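Bifunctional protein PutA (Bdellovibrio bacteriovorus, PDB 5UR2) probably carries out both steps of proline breakdown to glutamate, joining a flavin-dependent proline dehydrogenase to an NAD-dependent glutamate-semialdehyde dehydrogenase in one chain. Local coordinates at residues N498-N503 and G676-I681; E533-A538 and G702-N707; K547-V552 and A684-G689; G718-G723 and T899-T904. All coordinates share one frame; numbering follows the deposited sequence.

In the fold
All four contacts belong to the aldehyde dehydrogenase half of the chain, whose segments follow the proline dehydrogenase barrel strands (138-406) in the sequence. Contacts 1, 2 and 3 cluster where strand 495-501, helix 532-549 and helix 671-684 lie against the Rossmann-like sheet: centres of contacts 1 and 3 are 14 Å apart, those of contacts 1 and 2 are 16 Å apart, and contact 1 touches both. Contacts 2 and 3 share helix 532-549. Contact 3 is nested within the loop closed by contact 2, whereas contact 1 crosses both. Contact 4 follows in the sequence, about 30 Å from contact 1 between centres. There helix 720-730 meets the chain at the start of strand 901-908, close to the predicted aldehyde dehydrogenase active site.

Contact 1. Residues N498-N503 and G676-I681; sequences NIVINN and GLMKMI
Val500 and Met678 make the apolar touch of this contact, a strand residue meeting a helix residue through their side chains alone. The closest approach is between Val500 CG1 and the terminal methyl CE of Met678, at 3.7 Å. Nearer the backbones, Val500 CB lies 4.1 Å from Met678 CG, and the two side chains cross obliquely. The same methionine methyl also comes within 4.0 Å of the amide oxygen OD1 of Asn503, a packing contact from the turn beyond the strand.

The torsions explain the reach. In Met678, CG is anti to the backbone N (chi1 -174°), which sends the chain out from the helix toward the strand, and a bend at chi2 (59°) puts CE beside Val500 CG1 and within reach of Asn503 OD1. In Val500 it is CG1 that stands anti to its own backbone N (chi1 -175°), and this branch meets the methyl. The CA atoms of Val500 and Met678 are 8.1 Å apart, a gap bridged without any hydrogen bond across the segments.

Further out, polar groups tie the two segments to their surroundings. Lys679 NZ makes a salt bridge with Glu505 and a hydrogen bond with Gln682, and Asn498 ND2 also binds Glu505. Asn503 ND2 gives a weak hydrogen bond to Phe686 O.

Helix 671-684 is the helical link of a beta-alpha-beta crossover between the parallel neighbours 661-665 and 691-693. Strand 495-501, counted in a four-stranded sheet, has a backbone hydrogen bond between Val500 and Phe693, whose side chain touches both Val500 and Met678.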
loop_
_atom_site.group_PDB
_atom_site.type_symbol
_atom_site.label_atom_id
_atom_site.label_comp_id
_atom_site.label_asym_id
_atom_site.label_seq_id
_atom_site.Cartn_x
_atom_site.Cartn_y
_atom_site.Cartn_z
ATOM N N ASN B 498 -30.711 -21.668 -15.666
ATOM C CA ASN B 498 -31.168 -22.147 -14.374
ATOM C C ASN B 498 -30.455 -21.407 -13.258
ATOM O O ASN B 498 -29.360 -20.868 -13.438
ATOM C CB ASN B 498 -30.927 -23.652 -14.228
ATOM C CG ASN B 498 -31.858 -24.462 -15.082
ATOM O OD1 ASN B 498 -33.037 -24.120 -15.218
ATOM N ND2 ASN B 498 -31.347 -25.553 -15.659
ATOM N N ILE B 499 -31.113 -21.377 -12.099
ATOM C CA ILE B 499 -30.458 -20.994 -10.859
ATOM C C ILE B 499 -29.428 -22.057 -10.497
ATOM O O ILE B 499 -29.650 -23.256 -10.722
ATOM C CB ILE B 499 -31.515 -20.843 -9.753
ATOM C CG1 ILE B 499 -32.608 -19.882 -10.195
ATOM C CG2 ILE B 499 -30.886 -20.368 -8.462
ATOM C CD1 ILE B 499 -33.971 -20.235 -9.609
ATOM N N VAL B 500 -28.295 -21.641 -9.925
ATOM C CA VAL B 500 -27.258 -22.591 -9.522
ATOM C C VAL B 500 -26.847 -22.312 -8.085
ATOM O O VAL B 500 -26.199 -21.299 -7.809
ATOM C CB VAL B 500 -26.031 -22.548 -10.437
ATOM C CG1 VAL B 500 -25.070 -23.635 -10.009
ATOM C CG2 VAL B 500 -26.455 -22.746 -11.879
ATOM N N ILE B 501 -27.170 -23.235 -7.184
ATOM C CA ILE B 501 -26.821 -23.125 -5.772
ATOM C C ILE B 501 -26.105 -24.400 -5.344
ATOM O O ILE B 501 -26.615 -25.503 -5.567
ATOM C CB ILE B 501 -28.075 -22.883 -4.907
ATOM C CG1 ILE B 501 -28.769 -21.590 -5.336
ATOM C CG2 ILE B 501 -27.729 -22.866 -3.425
ATOM C CD1 ILE B 501 -30.097 -21.338 -4.615
ATOM N N ASN B 502 -24.954 -24.249 -4.684
ATOM C CA ASN B 502 -24.132 -25.401 -4.302
ATOM C C ASN B 502 -23.825 -26.270 -5.521
ATOM O O ASN B 502 -23.872 -27.495 -5.456
ATOM C CB ASN B 502 -24.803 -26.243 -3.204
ATOM C CG ASN B 502 -24.350 -25.868 -1.802
ATOM O OD1 ASN B 502 -23.246 -25.362 -1.596
ATOM N ND2 ASN B 502 -25.196 -26.136 -0.829
ATOM N N ASN B 503 -23.547 -25.626 -6.651
ATOM C CA ASN B 503 -23.218 -26.281 -7.920
ATOM C C ASN B 503 -24.329 -27.203 -8.425
ATOM O O ASN B 503 -24.072 -28.091 -9.248
ATOM C CB ASN B 503 -21.886 -27.051 -7.841
ATOM C CG ASN B 503 -20.669 -26.118 -7.802
ATOM O OD1 ASN B 503 -20.796 -24.923 -8.073
ATOM N ND2 ASN B 503 -19.482 -26.666 -7.488
ATOM N N GLY B 676 -23.076 -17.866 -18.545
ATOM C CA GLY B 676 -21.779 -18.286 -19.045
ATOM C C GLY B 676 -20.681 -18.135 -18.007
ATOM O O GLY B 676 -19.822 -19.010 -17.874
ATOM N N LEU B 677 -20.707 -17.038 -17.232
ATOM C CA LEU B 677 -19.707 -16.867 -16.178
ATOM C C LEU B 677 -19.798 -17.978 -15.141
ATOM O O LEU B 677 -18.772 -18.528 -14.717
ATOM C CB LEU B 677 -19.845 -15.494 -15.505
ATOM C CG LEU B 677 -18.904 -15.249 -14.308
ATOM C CD1 LEU B 677 -17.419 -15.229 -14.698
ATOM C CD2 LEU B 677 -19.252 -13.955 -13.568
ATOM N N MET B 678 -21.018 -18.324 -14.720
ATOM C CA MET B 678 -21.176 -19.362 -13.703
ATOM C C MET B 678 -20.657 -20.714 -14.197
ATOM O O MET B 678 -20.030 -21.465 -13.438
ATOM C CB MET B 678 -22.650 -19.464 -13.291
ATOM C CG MET B 678 -22.897 -20.422 -12.127
ATOM S SD MET B 678 -21.996 -19.940 -10.666
ATOM C CE MET B 678 -22.035 -21.457 -9.712
ATOM N N LYS B 679 -20.897 -21.036 -15.470
ATOM C CA LYS B 679 -20.432 -22.308 -16.021
ATOM C C LYS B 679 -18.910 -22.375 -16.039
ATOM O O LYS B 679 -18.319 -23.446 -15.829
ATOM C CB LYS B 679 -21.003 -22.501 -17.432
ATOM C CG LYS B 679 -22.486 -22.873 -17.413
ATOM C CD LYS B 679 -22.686 -24.117 -16.542
ATOM C CE LYS B 679 -24.128 -24.328 -16.118
ATOM N NZ LYS B 679 -24.210 -25.290 -14.963
ATOM N N MET B 680 -18.261 -21.243 -16.324
ATOM C CA MET B 680 -16.808 -21.194 -16.304
ATOM C C MET B 680 -16.289 -21.277 -14.875
ATOM O O MET B 680 -15.276 -21.939 -14.611
ATOM C CB MET B 680 -16.310 -19.912 -16.989
ATOM C CG MET B 680 -16.719 -19.768 -18.452
ATOM S SD MET B 680 -15.916 -18.391 -19.313
ATOM C CE MET B 680 -16.697 -16.948 -18.601
ATOM N N ILE B 681 -16.993 -20.642 -13.938
ATOM C CA ILE B 681 -16.626 -20.747 -12.531
ATOM C C ILE B 681 -16.683 -22.197 -12.085
ATOM O O ILE B 681 -15.740 -22.707 -11.468
ATOM C CB ILE B 681 -17.536 -19.838 -11.674
ATOM C CG1 ILE B 681 -17.070 -18.375 -11.764
ATOM C CG2 ILE B 681 -17.607 -20.303 -10.227
ATOM C CD1 ILE B 681 -18.096 -17.395 -11.291
#

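Contact 2. Residues E533-A538 and G702-N707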
loop_
_atom_site.group_PDB
_atom_site.type_symbol
_atom_site.label_atom_id
_atom_site.label_comp_id
_atom_site.label_asym_id
_atom_site.label_seq_id
_atom_site.Cartn_x
_atom_site.Cartn_y
_atom_site.Cartn_z
ATOM N N GLU B 533 -37.352 -17.947 -1.153
ATOM C CA GLU B 533 -36.894 -19.182 -0.522
ATOM C C GLU B 533 -35.601 -19.665 -1.165
ATOM O O GLU B 533 -34.713 -20.184 -0.485
ATOM C CB GLU B 533 -37.976 -20.260 -0.606
ATOM C CG GLU B 533 -39.289 -19.929 0.136
ATOM C CD GLU B 533 -40.315 -19.116 -0.684
ATOM O OE1 GLU B 533 -40.139 -18.926 -1.909
ATOM O OE2 GLU B 533 -41.319 -18.670 -0.082
ATOM N N GLN B 534 -35.481 -19.516 -2.480
ATOM C CA GLN B 534 -34.232 -19.900 -3.123
ATOM C C GLN B 534 -33.119 -18.914 -2.798
ATOM O O GLN B 534 -31.948 -19.309 -2.720
ATOM C CB GLN B 534 -34.448 -20.049 -4.627
ATOM C CG GLN B 534 -35.314 -21.286 -4.946
ATOM C CD GLN B 534 -35.795 -21.330 -6.372
ATOM O OE1 GLN B 534 -36.096 -20.289 -6.981
ATOM N NE2 GLN B 534 -35.928 -22.545 -6.908
ATOM N N ALA B 535 -33.455 -17.633 -2.620
ATOM C CA ALA B 535 -32.452 -16.680 -2.162
ATOM C C ALA B 535 -31.941 -17.071 -0.786
ATOM O O ALA B 535 -30.742 -16.954 -0.505
ATOM C CB ALA B 535 -33.029 -15.266 -2.139
ATOM N N GLU B 536 -32.833 -17.578 0.075
ATOM C CA GLU B 536 -32.402 -18.050 1.392
ATOM C C GLU B 536 -31.462 -19.256 1.262
ATOM O O GLU B 536 -30.459 -19.357 1.973
ATOM C CB GLU B 536 -33.642 -18.373 2.245
ATOM C CG GLU B 536 -33.381 -18.977 3.620
ATOM C CD GLU B 536 -32.635 -18.022 4.552
ATOM O OE1 GLU B 536 -32.772 -16.785 4.413
ATOM O OE2 GLU B 536 -31.887 -18.511 5.417
ATOM N N GLN B 537 -31.766 -20.170 0.344
ATOM C CA GLN B 537 -30.877 -21.293 0.078
ATOM C C GLN B 537 -29.526 -20.818 -0.432
ATOM O O GLN B 537 -28.493 -21.419 -0.115
ATOM C CB GLN B 537 -31.528 -22.257 -0.919
ATOM C CG GLN B 537 -32.772 -22.971 -0.374
ATOM C CD GLN B 537 -33.616 -23.639 -1.472
ATOM O OE1 GLN B 537 -33.086 -24.238 -2.420
ATOM N NE2 GLN B 537 -34.940 -23.527 -1.343
ATOM N N ALA B 538 -29.512 -19.782 -1.273
ATOM C CA ALA B 538 -28.234 -19.244 -1.726
ATOM C C ALA B 538 -27.439 -18.665 -0.554
ATOM O O ALA B 538 -26.238 -18.923 -0.413
ATOM C CB ALA B 538 -28.464 -18.190 -2.820
ATOM N N GLY B 702 -32.669 -9.562 -5.049
ATOM C CA GLY B 702 -31.585 -8.628 -4.794
ATOM C C GLY B 702 -31.761 -7.920 -3.466
ATOM O O GLY B 702 -30.824 -7.817 -2.670
ATOM N N GLU B 703 -32.972 -7.413 -3.216
ATOM C CA GLU B 703 -33.295 -6.837 -1.919
ATOM C C GLU B 703 -33.070 -7.841 -0.799
ATOM O O GLU B 703 -32.502 -7.505 0.251
ATOM C CB GLU B 703 -34.750 -6.355 -1.916
ATOM C CG GLU B 703 -35.175 -5.650 -0.625
ATOM C CD GLU B 703 -34.700 -4.206 -0.524
ATOM O OE1 GLU B 703 -34.108 -3.688 -1.496
ATOM O OE2 GLU B 703 -34.928 -3.583 0.536
ATOM N N TYR B 704 -33.466 -9.092 -1.026
ATOM C CA TYR B 704 -33.372 -10.105 0.023
ATOM C C TYR B 704 -31.920 -10.345 0.432
ATOM O O TYR B 704 -31.619 -10.454 1.625
ATOM C CB TYR B 704 -34.033 -11.402 -0.448
ATOM C CG TYR B 704 -34.188 -12.452 0.636
ATOM C CD1 TYR B 704 -33.172 -13.365 0.880
ATOM C CD2 TYR B 704 -35.358 -12.535 1.411
ATOM C CE1 TYR B 704 -33.294 -14.324 1.869
ATOM C CE2 TYR B 704 -35.495 -13.505 2.412
ATOM C CZ TYR B 704 -34.448 -14.399 2.625
ATOM O OH TYR B 704 -34.520 -15.375 3.587
ATOM N N ILE B 705 -31.003 -10.444 -0.537
ATOM C CA ILE B 705 -29.623 -10.712 -0.142
ATOM C C ILE B 705 -28.959 -9.441 0.386
ATOM O O ILE B 705 -28.061 -9.519 1.227
ATOM C CB ILE B 705 -28.806 -11.348 -1.286
ATOM C CG1 ILE B 705 -28.663 -10.404 -2.481
ATOM C CG2 ILE B 705 -29.398 -12.700 -1.702
ATOM C CD1 ILE B 705 -27.810 -11.012 -3.603
ATOM N N VAL B 706 -29.404 -8.262 -0.054
ATOM C CA VAL B 706 -28.926 -7.022 0.556
ATOM C C VAL B 706 -29.308 -6.981 2.028
ATOM O O VAL B 706 -28.502 -6.594 2.883
ATOM C CB VAL B 706 -29.466 -5.793 -0.204
ATOM C CG1 VAL B 706 -29.405 -4.534 0.673
ATOM C CG2 VAL B 706 -28.668 -5.562 -1.483
ATOM N N ASN B 707 -30.538 -7.399 2.350
ATOM C CA ASN B 707 -31.067 -7.273 3.700
ATOM C C ASN B 707 -30.659 -8.401 4.632
ATOM O O ASN B 707 -30.813 -8.245 5.842
ATOM C CB ASN B 707 -32.606 -7.209 3.680
ATOM C CG ASN B 707 -33.127 -5.890 3.124
ATOM O OD1 ASN B 707 -32.485 -4.851 3.268
ATOM N ND2 ASN B 707 -34.332 -5.912 2.567
#
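Tyr704 and Glu536 supply the polar part of this helix-helix contact. Tyr704 OH donates to Glu536 OE1 over 2.4 Å, a length too short to be taken at face value. The oxygen lies at the edge of the tyrosine ring, in its plane, while the carboxylate is turned 84° against that ring. Glu536 OE1 also takes a weak hydrogen bond from His708 NE2, and OE2 is held by Gln540 NE2, so both carboxylate oxygens have further partners.

The apolar part centres on Ala535, whose CB touches Tyr704 CD1 at 3.6 Å and comes more loosely, at 4.5 Å, to Ile705 CG2. With CG anti to the backbone N (chi1 -171°), Tyr704 stretches from its own helix past this small residue to the glutamate on the next position. The CA atoms of Ala535 and Ile705 are 6.9 Å apart, the nearest pair across the segments.

The two short helical segments pack with their axes 9.6 Å apart at closest approach and a signed crossing angle of -41°. Beneath them runs the Rossmann-like sheet: Ala538 and Ile705 both rest on Val663 of strand 661-665, Ile705 reaches Ala636 and Val706 reaches Ile638 of strand 623-638. From the neighbouring strand 495-501, Ile501 packs against Gln537 and Ala538.

Contact 3. Residues K547-V552 and A684-G689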
loop_
_atom_site.group_PDB
_atom_site.type_symbol
_atom_site.label_atom_id
_atom_site.label_comp_id
_atom_site.label_asym_id
_atom_site.label_seq_id
_atom_site.Cartn_x
_atom_site.Cartn_y
_atom_site.Cartn_z
ATOM N N LYS B 547 -17.190 -21.112 5.826
ATOM C CA LYS B 547 -16.506 -21.708 6.976
ATOM C C LYS B 547 -15.217 -22.425 6.577
ATOM O O LYS B 547 -14.227 -22.389 7.319
ATOM C CB LYS B 547 -17.464 -22.678 7.679
ATOM C CG LYS B 547 -16.908 -23.364 8.899
ATOM C CD LYS B 547 -17.857 -24.450 9.407
ATOM C CE LYS B 547 -17.449 -24.941 10.802
ATOM N NZ LYS B 547 -17.260 -23.799 11.750
ATOM N N THR B 548 -15.196 -23.070 5.410
ATOM C CA THR B 548 -13.979 -23.722 4.937
ATOM C C THR B 548 -13.241 -22.918 3.873
ATOM O O THR B 548 -12.007 -22.957 3.827
ATOM C CB THR B 548 -14.289 -25.130 4.397
ATOM O OG1 THR B 548 -15.355 -25.059 3.436
ATOM C CG2 THR B 548 -14.682 -26.086 5.534
ATOM N N TRP B 549 -13.957 -22.194 3.015
ATOM C CA TRP B 549 -13.291 -21.438 1.959
ATOM C C TRP B 549 -12.379 -20.353 2.523
ATOM O O TRP B 549 -11.342 -20.054 1.927
ATOM C CB TRP B 549 -14.333 -20.822 1.029
ATOM C CG TRP B 549 -13.782 -19.886 -0.036
ATOM C CD1 TRP B 549 -13.882 -18.521 -0.058
ATOM C CD2 TRP B 549 -13.061 -20.252 -1.221
ATOM N NE1 TRP B 549 -13.268 -18.021 -1.174
ATOM C CE2 TRP B 549 -12.757 -19.065 -1.907
ATOM C CE3 TRP B 549 -12.649 -21.466 -1.772
ATOM C CZ2 TRP B 549 -12.071 -19.060 -3.120
ATOM C CZ3 TRP B 549 -11.952 -21.451 -2.966
ATOM C CH2 TRP B 549 -11.681 -20.260 -3.630
ATOM N N LYS B 550 -12.756 -19.747 3.654
ATOM C CA LYS B 550 -11.947 -18.699 4.271
ATOM C C LYS B 550 -10.576 -19.205 4.713
ATOM O O LYS B 550 -9.672 -18.394 4.958
ATOM C CB LYS B 550 -12.690 -18.107 5.469
ATOM C CG LYS B 550 -12.712 -19.022 6.716
ATOM C CD LYS B 550 -13.670 -18.472 7.782
ATOM C CE LYS B 550 -13.683 -19.352 9.021
ATOM N NZ LYS B 550 -14.726 -18.914 10.001
ATOM N N ASN B 551 -10.400 -20.522 4.803
ATOM C CA ASN B 551 -9.128 -21.132 5.148
ATOM C C ASN B 551 -8.388 -21.715 3.946
ATOM O O ASN B 551 -7.301 -22.277 4.128
ATOM C CB ASN B 551 -9.354 -22.228 6.195
ATOM C CG ASN B 551 -9.885 -21.668 7.491
ATOM O OD1 ASN B 551 -9.512 -20.570 7.896
ATOM N ND2 ASN B 551 -10.772 -22.396 8.131
ATOM N N VAL B 552 -8.937 -21.629 2.740
ATOM C CA VAL B 552 -8.139 -22.061 1.581
ATOM C C VAL B 552 -6.974 -21.092 1.400
ATOM O O VAL B 552 -7.192 -19.867 1.408
ATOM C CB VAL B 552 -9.004 -22.125 0.313
ATOM C CG1 VAL B 552 -8.118 -22.414 -0.903
ATOM C CG2 VAL B 552 -10.098 -23.221 0.436
ATOM N N ALA B 684 -13.767 -24.002 -13.742
ATOM C CA ALA B 684 -12.483 -23.666 -13.137
ATOM C C ALA B 684 -12.247 -24.457 -11.850
ATOM O O ALA B 684 -11.093 -24.665 -11.454
ATOM C CB ALA B 684 -12.417 -22.166 -12.865
ATOM N N GLY B 685 -13.315 -24.889 -11.188
ATOM C CA GLY B 685 -13.237 -25.755 -10.037
ATOM C C GLY B 685 -13.533 -25.116 -8.685
ATOM O O GLY B 685 -13.097 -25.659 -7.663
ATOM N N PHE B 686 -14.251 -23.999 -8.645
ATOM C CA PHE B 686 -14.606 -23.414 -7.365
ATOM C C PHE B 686 -15.517 -24.377 -6.606
ATOM O O PHE B 686 -16.510 -24.850 -7.170
ATOM C CB PHE B 686 -15.278 -22.053 -7.569
ATOM C CG PHE B 686 -14.311 -20.961 -7.948
ATOM C CD1 PHE B 686 -13.915 -20.800 -9.263
ATOM C CD2 PHE B 686 -13.803 -20.093 -6.992
ATOM C CE1 PHE B 686 -13.023 -19.799 -9.617
ATOM C CE2 PHE B 686 -12.918 -19.099 -7.339
ATOM C CZ PHE B 686 -12.520 -18.953 -8.656
ATOM N N PRO B 687 -15.223 -24.683 -5.339
ATOM C CA PRO B 687 -16.034 -25.654 -4.595
ATOM C C PRO B 687 -17.481 -25.202 -4.471
ATOM O O PRO B 687 -17.799 -24.007 -4.513
ATOM C CB PRO B 687 -15.366 -25.697 -3.206
ATOM C CG PRO B 687 -14.034 -25.125 -3.378
ATOM C CD PRO B 687 -14.145 -24.118 -4.516
ATOM N N GLN B 688 -18.359 -26.181 -4.278
ATOM C CA GLN B 688 -19.779 -25.890 -4.184
ATOM C C GLN B 688 -20.045 -24.862 -3.086
ATOM O O GLN B 688 -19.497 -24.943 -1.981
ATOM C CB GLN B 688 -20.561 -27.168 -3.902
ATOM C CG GLN B 688 -20.222 -27.805 -2.590
ATOM C CD GLN B 688 -21.129 -28.970 -2.264
ATOM O OE1 GLN B 688 -21.438 -29.791 -3.129
ATOM N NE2 GLN B 688 -21.587 -29.033 -1.019
ATOM N N GLY B 689 -20.896 -23.887 -3.404
ATOM C CA GLY B 689 -21.320 -22.877 -2.450
ATOM C C GLY B 689 -20.415 -21.663 -2.342
ATOM O O GLY B 689 -20.844 -20.648 -1.785
#
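Phe686 and Pro687 pack against Trp549 just beyond a Schellman motif, in the loop that joins helix 671-684 to strand 691-693 of the Rossmann-like domain. Ala684 still has helical backbone angles. Gly685 then leaves the helix with a positive phi of 107°, backbone angles at which a side chain would collide with the Ala684 carbonyl oxygen, so that glycine suits the place, and the chain turns out of the helix toward helix 532-549.

Phe686 follows and meets the six-membered ring of the indole at CH2. Its CD2 is 4.0 Å from Trp549 CH2, with CE2 of the same phenylalanine hardly farther away. The ring planes stand at 46°, and the centroid of the Phe686 ring is 6.0 Å from that of the six-membered indole ring, an oblique aromatic pair. Leu560 and Val561 of helix 554-570 also touch the phenylalanine.

Pro687 comes next and reaches a neighbouring part of the indole: its CD lies 3.8 Å from Trp549 CZ3 and 4.1 Å from Trp549 CE3, and the two side chains cross at about a right angle. Trp549 gets there because its CG is anti to the backbone N (chi1 174°), which carries the indole out from helix 532-549 toward the loop.

Gln688 turns instead to Asn502 and Asn503. Gly689, again with positive phi, brings the loop to the strand, and its O accepts from Asn692 ND2. On the tryptophan side, Trp549 opens a type I beta turn closed by Val552 N bonding Trp549 O at 3.0 Å, and its indole NE1 donates to Ala656 O of helix 646-657.

Contact 4. Residues G718-G723 and T899-T904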
loop_
_atom_site.group_PDB
_atom_site.type_symbol
_atom_site.label_atom_id
_atom_site.label_comp_id
_atom_site.label_asym_id
_atom_site.label_seq_id
_atom_site.Cartn_x
_atom_site.Cartn_y
_atom_site.Cartn_z
ATOM N N GLY B 718 -24.782 0.473 -10.487
ATOM C CA GLY B 718 -26.044 0.763 -11.144
ATOM C C GLY B 718 -26.444 2.204 -10.913
ATOM O O GLY B 718 -25.589 3.091 -10.788
ATOM N N SER B 719 -27.751 2.419 -10.829
ATOM C CA SER B 719 -28.295 3.763 -10.780
ATOM C C SER B 719 -28.135 4.378 -9.395
ATOM O O SER B 719 -27.994 3.683 -8.379
ATOM C CB SER B 719 -29.774 3.763 -11.156
ATOM O OG SER B 719 -30.558 3.212 -10.119
ATOM N N LYS B 720 -28.175 5.714 -9.373
ATOM C CA LYS B 720 -28.120 6.446 -8.116
ATOM C C LYS B 720 -29.281 6.049 -7.212
ATOM O O LYS B 720 -29.095 5.807 -6.014
ATOM C CB LYS B 720 -28.156 7.947 -8.392
ATOM C CG LYS B 720 -27.795 8.813 -7.198
ATOM C CD LYS B 720 -28.024 10.294 -7.496
ATOM C CE LYS B 720 -29.518 10.570 -7.605
ATOM N NZ LYS B 720 -29.842 11.996 -7.505
ATOM N N ALA B 721 -30.484 5.948 -7.783
ATOM C CA ALA B 721 -31.674 5.649 -6.993
ATOM C C ALA B 721 -31.552 4.309 -6.272
ATOM O O ALA B 721 -31.972 4.172 -5.118
ATOM C CB ALA B 721 -32.906 5.669 -7.899
ATOM N N VAL B 722 -31.034 3.290 -6.955
ATOM C CA VAL B 722 -30.872 1.993 -6.306
ATOM C C VAL B 722 -29.740 2.051 -5.282
ATOM O O VAL B 722 -29.850 1.496 -4.181
ATOM C CB VAL B 722 -30.642 0.896 -7.361
ATOM C CG1 VAL B 722 -30.587 -0.467 -6.699
ATOM C CG2 VAL B 722 -31.748 0.939 -8.409
ATOM N N GLY B 723 -28.633 2.716 -5.639
ATOM C CA GLY B 723 -27.495 2.826 -4.738
ATOM C C GLY B 723 -27.846 3.475 -3.414
ATOM O O GLY B 723 -27.428 3.012 -2.352
ATOM N N THR B 899 -22.572 19.610 -11.383
ATOM C CA THR B 899 -23.537 18.521 -11.310
ATOM C C THR B 899 -23.464 17.802 -9.961
ATOM O O THR B 899 -22.641 18.098 -9.093
ATOM C CB THR B 899 -23.352 17.487 -12.441
ATOM O OG1 THR B 899 -22.257 16.609 -12.140
ATOM C CG2 THR B 899 -23.104 18.147 -13.796
ATOM N N GLU B 900 -24.368 16.828 -9.810
ATOM C CA GLU B 900 -24.395 15.891 -8.699
ATOM C C GLU B 900 -23.241 14.898 -8.731
ATOM O O GLU B 900 -22.975 14.249 -7.719
ATOM C CB GLU B 900 -25.704 15.094 -8.762
ATOM C CG GLU B 900 -26.789 15.483 -7.793
ATOM C CD GLU B 900 -27.984 14.530 -7.878
ATOM O OE1 GLU B 900 -28.103 13.777 -8.874
ATOM O OE2 GLU B 900 -28.798 14.521 -6.933
ATOM N N TYR B 901 -22.553 14.776 -9.857
ATOM C CA TYR B 901 -21.688 13.646 -10.133
ATOM C C TYR B 901 -20.231 14.072 -10.248
ATOM O O TYR B 901 -19.911 15.243 -10.473
ATOM C CB TYR B 901 -22.132 12.942 -11.423
ATOM C CG TYR B 901 -23.519 12.336 -11.332
ATOM C CD1 TYR B 901 -23.735 11.161 -10.606
ATOM C CD2 TYR B 901 -24.607 12.915 -11.986
ATOM C CE1 TYR B 901 -24.991 10.593 -10.524
ATOM C CE2 TYR B 901 -25.877 12.351 -11.906
ATOM C CZ TYR B 901 -26.065 11.196 -11.172
ATOM O OH TYR B 901 -27.316 10.622 -11.096
ATOM N N ALA B 902 -19.347 13.094 -10.085
ATOM C CA ALA B 902 -17.914 13.345 -10.135
ATOM C C ALA B 902 -17.200 12.057 -10.546
ATOM O O ALA B 902 -16.304 11.551 -9.858
ATOM C CB ALA B 902 -17.432 13.872 -8.784
ATOM N N LEU B 903 -17.597 11.504 -11.695
ATOM C CA LEU B 903 -17.035 10.246 -12.166
ATOM C C LEU B 903 -15.921 10.510 -13.188
ATOM O O LEU B 903 -14.747 10.515 -12.801
ATOM C CB LEU B 903 -18.148 9.353 -12.728
ATOM C CG LEU B 903 -17.761 7.914 -13.114
ATOM C CD1 LEU B 903 -16.803 7.303 -12.116
ATOM C CD2 LEU B 903 -18.997 7.043 -13.276
ATOM N N THR B 904 -16.233 10.748 -14.473
ATOM C CA THR B 904 -15.166 11.028 -15.430
ATOM C C THR B 904 -15.260 12.460 -15.940
ATOM O O THR B 904 -16.297 13.114 -15.834
ATOM C CB THR B 904 -15.158 10.048 -16.621
ATOM O OG1 THR B 904 -16.318 10.227 -17.451
ATOM C CG2 THR B 904 -15.090 8.615 -16.136
#
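The ring of Tyr901 has Glu900 CB over one face, 4.0 Å above the plane and offset toward the rim, while its OH touches the aliphatic part of Lys720, 3.7 Å from CD. The second flat group, the Glu900 carboxylate, receives the ammonium of the same lysine. Lys720 NZ forms a salt bridge to Glu900 OE2 at 2.8 Å, entering on the syn side and 19° out of the carboxylate plane; a second bond from NZ to Glu900 OE1, of equal length, is weak. The lysine chain bends at chi3 (69°), and the lysine and glutamate side chains cross at about a right angle.

Residues 718-723 match the glycine motif of aldehyde dehydrogenases, whose helix lies near the pyrophosphate of bound NAD in related enzymes. Ser719 is the N-cap of helix 720-730, its OG accepting from Val722 N over 3.2 Å. Across the contact, Thr899 forms an ST turn, OG1 accepting from Tyr901 N at 2.9 Å. The Tyr901 side chain is about 8 Å from that of Cys780 and about 9 Å from that of Glu746, both predicted catalytic residues. Glu900 also packs on Gln738 of the second subunit.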